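Local coordinates for heme utilization carrier protein (PDB 6U9J) that probably binds heme, and perhaps the anaerobilin made from it, and carries it through the cytosol during anaerobic heme use, at residues E28-R31 and T37-P40; T46-V51 and L130-G135; F84-R87 and G91-G94. All blocks are in the same frame, centred on the assembly; numbering follows the deposited sequence. Where two conformers were deposited one is given.

Interaction 1: E28-R31 and T37-P40; sequences EVVR and TVVP
Val38 meets the last turn of helix 26-31 with both of its methyl groups, one set against Val30 and the other against Arg31. It is preceded in segment 37-40 by Thr37, which points away from the helix, its side chain touching Lys158, and whose backbone pairs with Leu106 of strand 103-111. At Val38 the chain comes closest to the helix, its CA lying 6.9 Å from the CA of Arg31. The Val38 branches part at CB: CG1 stands anti to the backbone N (chi1 179°) and heads for the arginine, while CG2, beside the backbone N, turns to the valine. CG1 lies over one face of the guanidinium group of Arg31, 3.8 Å from NH2 and 4.1 Å from CZ, and the two side chains run at about a right angle. The methyl packs against the flat of the guanidinium, a van der Waals contact. Arg31 gets there by staying extended from CG to NE, which carries its flat end over to Val38 although its CB does not aim at the strand. On the inner side Val38 CG2 touches Val30 CG1 at 4.2 Å. Here an outermost strand, within this chain, of the six-stranded antiparallel sheet, 36-40, is joined by a short loop to the helix before it. Val30 continues inward onto Ala105 and Ile107 of the neighbouring strand and Leu120 and Phe122 of strand 114-122, whereas Arg31 is exposed, its side chain also touching His103. Val39 again turns from the helix, its backbone bonded to Ile104.

Interaction 2: T46-V51 and L130-G135; sequences TVWDTV and LKIFLG
The indole of Trp48 presents the edge of its six-membered ring to strand 128-133. Leu130 CD2 sits at that edge in the plane of the ring, 3.8 Å from CZ3 and 4.1 Å from CH2, the leucine side chain crossing the indole at about a right angle. Ile132 CD1 comes to the same corner obliquely, 4.4 Å from CZ3. Two further rings meet the indole, Phe84 edge-to-face and Phe44 with its plane inclined by about 20°, while NE1 is engaged by the carbonyl O of Pro75. With CG anti to the backbone N (chi1 -167°), the ring is swung out from the helix so that CZ3 and CH2 reach the strand.

One turn on, Val51 and Ile132 meet tip to tip, CG1 of the valine 4.2 Å from CG2 of the isoleucine. On a flank of the helix that does not meet the strand, Thr50 OG1 donates to Thr46 O at 2.7 Å, and that oxygen also accepts from Thr50 N on the opposite face of its plane.

All four touching residues are buried. The helix segment runs at 36° to the strand, with their axes 11.9 Å apart at closest approach. Helix 44-51 packs on the six-stranded sheet through these side chains, with Leu74 touching Trp48, Val51 and Ile132; Ile132 also touches Val57 and Thr59 of strand 56-62, and Leu130 packs on Leu68 of the second subunit.

Interaction 3: F84-R87 and G91-G94; sequences FNLR and GMSG
Leu86 and Ser93 face each other across two antiparallel strand segments, their CA atoms 5.1 Å apart and the segment axes at 149°, and Leu86 N donates to Gly94 O at 2.9 Å in a nearly straight bond (167° at the hydrogen). The side chain of Leu86 leans over the backbone it pairs with: Leu86 CB lies 3.5 Å from Gly94 O and CG 3.6 Å from the same oxygen, while Leu86 CD1 is 4.0 Å from Ser93 C. The extended CD1 branch also comes within 4.2 Å of Met92 CE, but in one of the two conformers of Met92, so this contact is doubtful. These strands, 83-86 and 92-96, form a beta hairpin and two thirds of a three-stranded antiparallel sheet, with 77-80 along the far side of 83-86. Along the other edge of 92-96, Met92 and Ser93 pair with an antiparallel strand of the second subunit, so the sheet runs on across the interface. Ser93 OG, anti to the backbone N (chi1 -172°), points back to the first strand, 3.0 Å from Leu86 O, and takes a weak hydrogen bond from Gly88 N in the turn. Arg87 turns away from Ser93, and its NH2 is bonded to Ser76 OG.

Interactions 2 and 3 share a packed boundary: Trp48 CZ2 lies 3.6 Å from Leu86 CD2, and Trp48 NE1 lies 3.6 Å from Phe84 CE2. The indole therefore bridges the large sheet and the small hairpin sheet. The centres of interactions 2 and 3 are 14 Å apart. Interaction 1 touches neither, its nearest atoms about 5 Å from interaction 2 and about 14 Å from interaction 3, and its centre lies 26 Å from that of interaction 3, on the opposite side of the chain's centre. It is tied to interaction 2 through the chain, since helix 44-51 follows strand 36-40, and through the six-stranded sheet that both reach. Interactions 2 and 3 also each touch the second subunit.

Interaction 1: E28-R31 and T37-P40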
loop_
_atom_site.group_PDB
_atom_site.type_symbol
_atom_site.label_atom_id
_atom_site.label_comp_id
_atom_site.label_asym_id
_atom_site.label_seq_id
_atom_site.Cartn_x
_atom_site.Cartn_y
_atom_site.Cartn_z
ATOM N N GLU A 28 0.485 11.071 19.373
ATOM C CA GLU A 28 0.280 11.418 20.776
ATOM C C GLU A 28 -0.271 10.237 21.569
ATOM O O GLU A 28 0.114 10.035 22.722
ATOM C CB GLU A 28 -0.642 12.631 20.901
ATOM C CG GLU A 28 -0.573 13.282 22.278
ATOM C CD GLU A 28 0.787 13.906 22.556
ATOM O OE1 GLU A 28 1.239 13.862 23.723
ATOM O OE2 GLU A 28 1.409 14.432 21.606
ATOM N N VAL A 29 -1.147 9.433 20.962
ATOM C CA VAL A 29 -1.611 8.213 21.625
ATOM C C VAL A 29 -0.443 7.267 21.872
ATOM O O VAL A 29 -0.273 6.727 22.970
ATOM C CB VAL A 29 -2.707 7.533 20.790
ATOM C CG1 VAL A 29 -3.049 6.148 21.366
ATOM C CG2 VAL A 29 -3.936 8.420 20.713
ATOM N N VAL A 30 0.386 7.055 20.848
ATOM C CA VAL A 30 1.481 6.102 20.983
ATOM C C VAL A 30 2.449 6.536 22.077
ATOM O O VAL A 30 2.982 5.702 22.816
ATOM C CB VAL A 30 2.183 5.917 19.624
ATOM C CG1 VAL A 30 3.540 5.272 19.813
ATOM C CG2 VAL A 30 1.304 5.055 18.715
ATOM N N ARG A 31 2.706 7.844 22.187
ATOM C CA ARG A 31 3.609 8.344 23.220
ATOM C C ARG A 31 3.117 7.999 24.614
ATOM O O ARG A 31 3.928 7.799 25.525
ATOM C CB ARG A 31 3.753 9.858 23.106
ATOM C CG ARG A 31 4.549 10.332 21.922
ATOM C CD ARG A 31 4.794 11.823 22.058
ATOM N NE ARG A 31 5.445 12.386 20.885
ATOM C CZ ARG A 31 6.757 12.365 20.675
ATOM N NH1 ARG A 31 7.253 12.914 19.578
ATOM N NH2 ARG A 31 7.568 11.798 21.561
ATOM N N THR A 37 8.551 3.037 22.485
ATOM C CA THR A 37 9.791 3.785 22.302
ATOM C C THR A 37 9.617 4.638 21.056
ATOM O O THR A 37 9.305 4.107 19.991
ATOM C CB THR A 37 10.980 2.830 22.141
ATOM O OG1 THR A 37 11.099 2.019 23.317
ATOM C CG2 THR A 37 12.286 3.594 21.926
ATOM N N VAL A 38 9.780 5.952 21.191
ATOM C CA VAL A 38 9.582 6.888 20.088
ATOM C C VAL A 38 10.900 7.597 19.812
ATOM O O VAL A 38 11.523 8.135 20.735
ATOM C CB VAL A 38 8.472 7.907 20.403
ATOM C CG1 VAL A 38 8.292 8.881 19.249
ATOM C CG2 VAL A 38 7.162 7.183 20.713
ATOM N N VAL A 39 11.327 7.584 18.550
ATOM C CA VAL A 39 12.569 8.255 18.158
ATOM C C VAL A 39 12.303 9.155 16.967
ATOM O O VAL A 39 11.271 9.041 16.279
ATOM C CB VAL A 39 13.687 7.237 17.831
ATOM C CG1 VAL A 39 13.976 6.341 19.032
ATOM C CG2 VAL A 39 13.321 6.430 16.575
ATOM N N PRO A 40 13.215 10.083 16.675
ATOM C CA PRO A 40 13.046 10.919 15.490
ATOM C C PRO A 40 13.249 10.121 14.206
ATOM O O PRO A 40 13.878 9.057 14.183
ATOM C CB PRO A 40 14.130 11.997 15.646
ATOM C CG PRO A 40 14.494 11.979 17.077
ATOM C CD PRO A 40 14.327 10.557 17.521
#

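Interaction 2: T46-V51 and L130-G135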
loop_
_atom_site.group_PDB
_atom_site.type_symbol
_atom_site.label_atom_id
_atom_site.label_comp_id
_atom_site.label_asym_id
_atom_site.label_seq_id
_atom_site.Cartn_x
_atom_site.Cartn_y
_atom_site.Cartn_z
ATOM N N THR A 46 18.735 3.242 10.355
ATOM C CA THR A 46 19.073 2.274 11.394
ATOM C C THR A 46 17.941 1.271 11.601
ATOM O O THR A 46 18.177 0.059 11.674
ATOM C CB THR A 46 19.391 3.008 12.701
ATOM O OG1 THR A 46 20.580 3.791 12.530
ATOM C CG2 THR A 46 19.599 2.029 13.844
ATOM N N VAL A 47 16.703 1.760 11.665
ATOM C CA VAL A 47 15.560 0.877 11.889
ATOM C C VAL A 47 15.335 -0.008 10.672
ATOM O O VAL A 47 15.210 -1.235 10.782
ATOM C CB VAL A 47 14.302 1.700 12.217
ATOM C CG1 VAL A 47 13.057 0.807 12.219
ATOM C CG2 VAL A 47 14.475 2.433 13.554
ATOM N N TRP A 48 15.297 0.604 9.484
ATOM C CA TRP A 48 15.006 -0.162 8.281
ATOM C C TRP A 48 16.040 -1.263 8.075
ATOM O O TRP A 48 15.688 -2.436 7.896
ATOM C CB TRP A 48 14.953 0.769 7.057
ATOM C CG TRP A 48 14.350 0.069 5.872
ATOM C CD1 TRP A 48 14.986 -0.743 4.983
ATOM C CD2 TRP A 48 12.969 0.062 5.513
ATOM N NE1 TRP A 48 14.078 -1.250 4.070
ATOM C CE2 TRP A 48 12.839 -0.746 4.362
ATOM C CE3 TRP A 48 11.831 0.677 6.042
ATOM C CZ2 TRP A 48 11.603 -0.972 3.744
ATOM C CZ3 TRP A 48 10.610 0.463 5.423
ATOM C CH2 TRP A 48 10.506 -0.352 4.288
ATOM N N ASP A 49 17.330 -0.903 8.107
ATOM C CA ASP A 49 18.387 -1.879 7.856
ATOM C C ASP A 49 18.401 -2.993 8.902
ATOM O O ASP A 49 18.790 -4.129 8.595
ATOM C CB ASP A 49 19.739 -1.171 7.810
ATOM C CG ASP A 49 19.908 -0.294 6.568
ATOM O OD1 ASP A 49 19.050 -0.347 5.660
ATOM O OD2 ASP A 49 20.885 0.472 6.530
ATOM N N THR A 50 17.977 -2.695 10.135
ATOM C CA THR A 50 17.915 -3.717 11.175
ATOM C C THR A 50 16.804 -4.723 10.896
ATOM O O THR A 50 17.029 -5.934 10.956
ATOM C CB THR A 50 17.731 -3.055 12.541
ATOM O OG1 THR A 50 18.889 -2.274 12.844
ATOM C CG2 THR A 50 17.557 -4.101 13.646
ATOM N N VAL A 51 15.613 -4.238 10.532
ATOM C CA VAL A 51 14.475 -5.129 10.280
ATOM C C VAL A 51 14.741 -6.022 9.077
ATOM O O VAL A 51 14.234 -7.150 8.996
ATOM C CB VAL A 51 13.188 -4.293 10.107
ATOM C CG1 VAL A 51 11.962 -5.173 9.772
ATOM C CG2 VAL A 51 12.925 -3.480 11.360
ATOM N N LEU A 130 3.381 4.096 7.379
ATOM C CA LEU A 130 3.748 2.718 7.102
ATOM C C LEU A 130 3.796 2.002 8.437
ATOM O O LEU A 130 4.088 2.625 9.454
ATOM C CB LEU A 130 5.107 2.631 6.399
ATOM C CG LEU A 130 5.428 1.282 5.776
ATOM C CD1 LEU A 130 4.565 1.024 4.546
ATOM C CD2 LEU A 130 6.906 1.219 5.428
ATOM N N LYS A 131 3.483 0.704 8.433
ATOM C CA LYS A 131 3.599 -0.123 9.627
ATOM C C LYS A 131 4.314 -1.418 9.278
ATOM O O LYS A 131 4.132 -1.962 8.187
ATOM C CB LYS A 131 2.213 -0.455 10.231
ATOM C CG LYS A 131 1.410 0.763 10.677
ATOM C CD LYS A 131 0.149 0.353 11.431
ATOM C CE LYS A 131 -0.685 1.561 11.819
ATOM N NZ LYS A 131 -1.838 1.142 12.687
ATOM N N ILE A 132 5.142 -1.907 10.194
ATOM C CA ILE A 132 5.729 -3.241 10.095
ATOM C C ILE A 132 5.361 -4.006 11.354
ATOM O O ILE A 132 5.564 -3.502 12.462
ATOM C CB ILE A 132 7.255 -3.195 9.928
ATOM C CG1 ILE A 132 7.635 -2.430 8.658
ATOM C CG2 ILE A 132 7.826 -4.609 9.871
ATOM C CD1 ILE A 132 9.122 -2.153 8.570
ATOM N N PHE A 133 4.832 -5.219 11.185
ATOM C CA PHE A 133 4.450 -6.088 12.291
ATOM C C PHE A 133 5.327 -7.330 12.309
ATOM O O PHE A 133 5.644 -7.884 11.259
ATOM C CB PHE A 133 2.983 -6.522 12.167
ATOM C CG PHE A 133 2.011 -5.415 12.380
ATOM C CD1 PHE A 133 1.603 -4.621 11.319
ATOM C CD2 PHE A 133 1.483 -5.173 13.644
ATOM C CE1 PHE A 133 0.696 -3.589 11.517
ATOM C CE2 PHE A 133 0.572 -4.142 13.850
ATOM C CZ PHE A 133 0.181 -3.350 12.787
ATOM N N LEU A 134 5.665 -7.813 13.503
ATOM C CA LEU A 134 6.469 -9.024 13.582
ATOM C C LEU A 134 5.690 -10.227 13.073
ATOM O O LEU A 134 4.458 -10.265 13.131
ATOM C CB LEU A 134 6.913 -9.290 15.012
ATOM C CG LEU A 134 8.033 -8.427 15.556
ATOM C CD1 LEU A 134 8.609 -9.075 16.811
ATOM C CD2 LEU A 134 9.119 -8.219 14.524
ATOM N N GLY A 135 6.436 -11.227 12.580
ATOM C CA GLY A 135 5.831 -12.427 12.031
ATOM C C GLY A 135 5.336 -13.400 13.089
ATOM O O GLY A 135 5.599 -13.279 14.284
#

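Interaction 3: F84-R87 and G91-G94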
loop_
_atom_site.group_PDB
_atom_site.type_symbol
_atom_site.label_atom_id
_atom_site.label_comp_id
_atom_site.label_asym_id
_atom_site.label_seq_id
_atom_site.Cartn_x
_atom_site.Cartn_y
_atom_site.Cartn_z
ATOM N N PHE A 84 13.388 6.954 -0.750
ATOM C CA PHE A 84 14.029 5.702 -0.384
ATOM C C PHE A 84 13.460 4.615 -1.292
ATOM O O PHE A 84 12.267 4.295 -1.221
ATOM C CB PHE A 84 13.798 5.396 1.091
ATOM C CG PHE A 84 14.527 4.197 1.579
ATOM C CD1 PHE A 84 15.908 4.178 1.657
ATOM C CD2 PHE A 84 13.818 3.073 2.007
ATOM C CE1 PHE A 84 16.578 3.058 2.129
ATOM C CE2 PHE A 84 14.481 1.956 2.479
ATOM C CZ PHE A 84 15.852 1.940 2.556
ATOM N N ASN A 85 14.299 4.075 -2.163
ATOM C CA ASN A 85 13.861 3.208 -3.244
ATOM C C ASN A 85 14.165 1.770 -2.880
ATOM O O ASN A 85 15.321 1.419 -2.636
ATOM C CB ASN A 85 14.567 3.612 -4.537
ATOM C CG ASN A 85 14.329 5.050 -4.870
ATOM O OD1 ASN A 85 15.264 5.851 -4.921
ATOM N ND2 ASN A 85 13.074 5.403 -5.096
ATOM N N LEU A 86 13.125 0.945 -2.820
ATOM C CA LEU A 86 13.298 -0.432 -2.400
ATOM C C LEU A 86 13.866 -1.269 -3.534
ATOM O O LEU A 86 13.501 -1.089 -4.702
ATOM C CB LEU A 86 11.961 -1.016 -1.938
ATOM C CG LEU A 86 11.322 -0.283 -0.758
ATOM C CD1 LEU A 86 10.061 -1.029 -0.253
ATOM C CD2 LEU A 86 12.322 -0.094 0.363
ATOM N N ARG A 87 14.774 -2.184 -3.184
ATOM C CA ARG A 87 15.241 -3.209 -4.117
ATOM C C ARG A 87 14.386 -4.445 -3.892
ATOM O O ARG A 87 14.753 -5.395 -3.208
ATOM C CB ARG A 87 16.720 -3.526 -3.912
ATOM C CG ARG A 87 17.660 -2.350 -3.764
ATOM C CD ARG A 87 19.089 -2.887 -3.646
ATOM N NE ARG A 87 20.091 -1.827 -3.617
ATOM C CZ ARG A 87 20.496 -1.228 -2.504
ATOM N NH1 ARG A 87 21.410 -0.269 -2.557
ATOM N NH2 ARG A 87 19.971 -1.583 -1.334
ATOM N N GLY A 91 8.997 -9.865 -4.414
ATOM C CA GLY A 91 7.639 -9.399 -4.613
ATOM C C GLY A 91 7.376 -7.943 -4.285
ATOM O O GLY A 91 6.919 -7.194 -5.153
ATOM N N MET A 92 7.637 -7.514 -3.053
ATOM C CA MET A 92 7.356 -6.144 -2.648
ATOM C C MET A 92 8.524 -5.244 -3.013
ATOM O O MET A 92 9.676 -5.555 -2.701
ATOM C CB MET A 92 7.084 -6.043 -1.144
ATOM C CG MET A 92 6.942 -4.597 -0.639
ATOM S SD MET A 92 6.450 -4.435 1.104
ATOM C CE MET A 92 7.991 -3.948 1.849
ATOM N N SER A 93 8.215 -4.133 -3.666
ATOM C CA SER A 93 9.154 -3.065 -3.911
ATOM C C SER A 93 8.377 -1.769 -3.752
ATOM O O SER A 93 7.261 -1.758 -3.224
ATOM C CB SER A 93 9.800 -3.195 -5.293
ATOM O OG SER A 93 10.845 -2.249 -5.425
ATOM N N GLY A 94 8.963 -0.677 -4.201
ATOM C CA GLY A 94 8.318 0.615 -4.210
ATOM C C GLY A 94 9.260 1.681 -3.698
ATOM O O GLY A 94 10.485 1.533 -3.765
#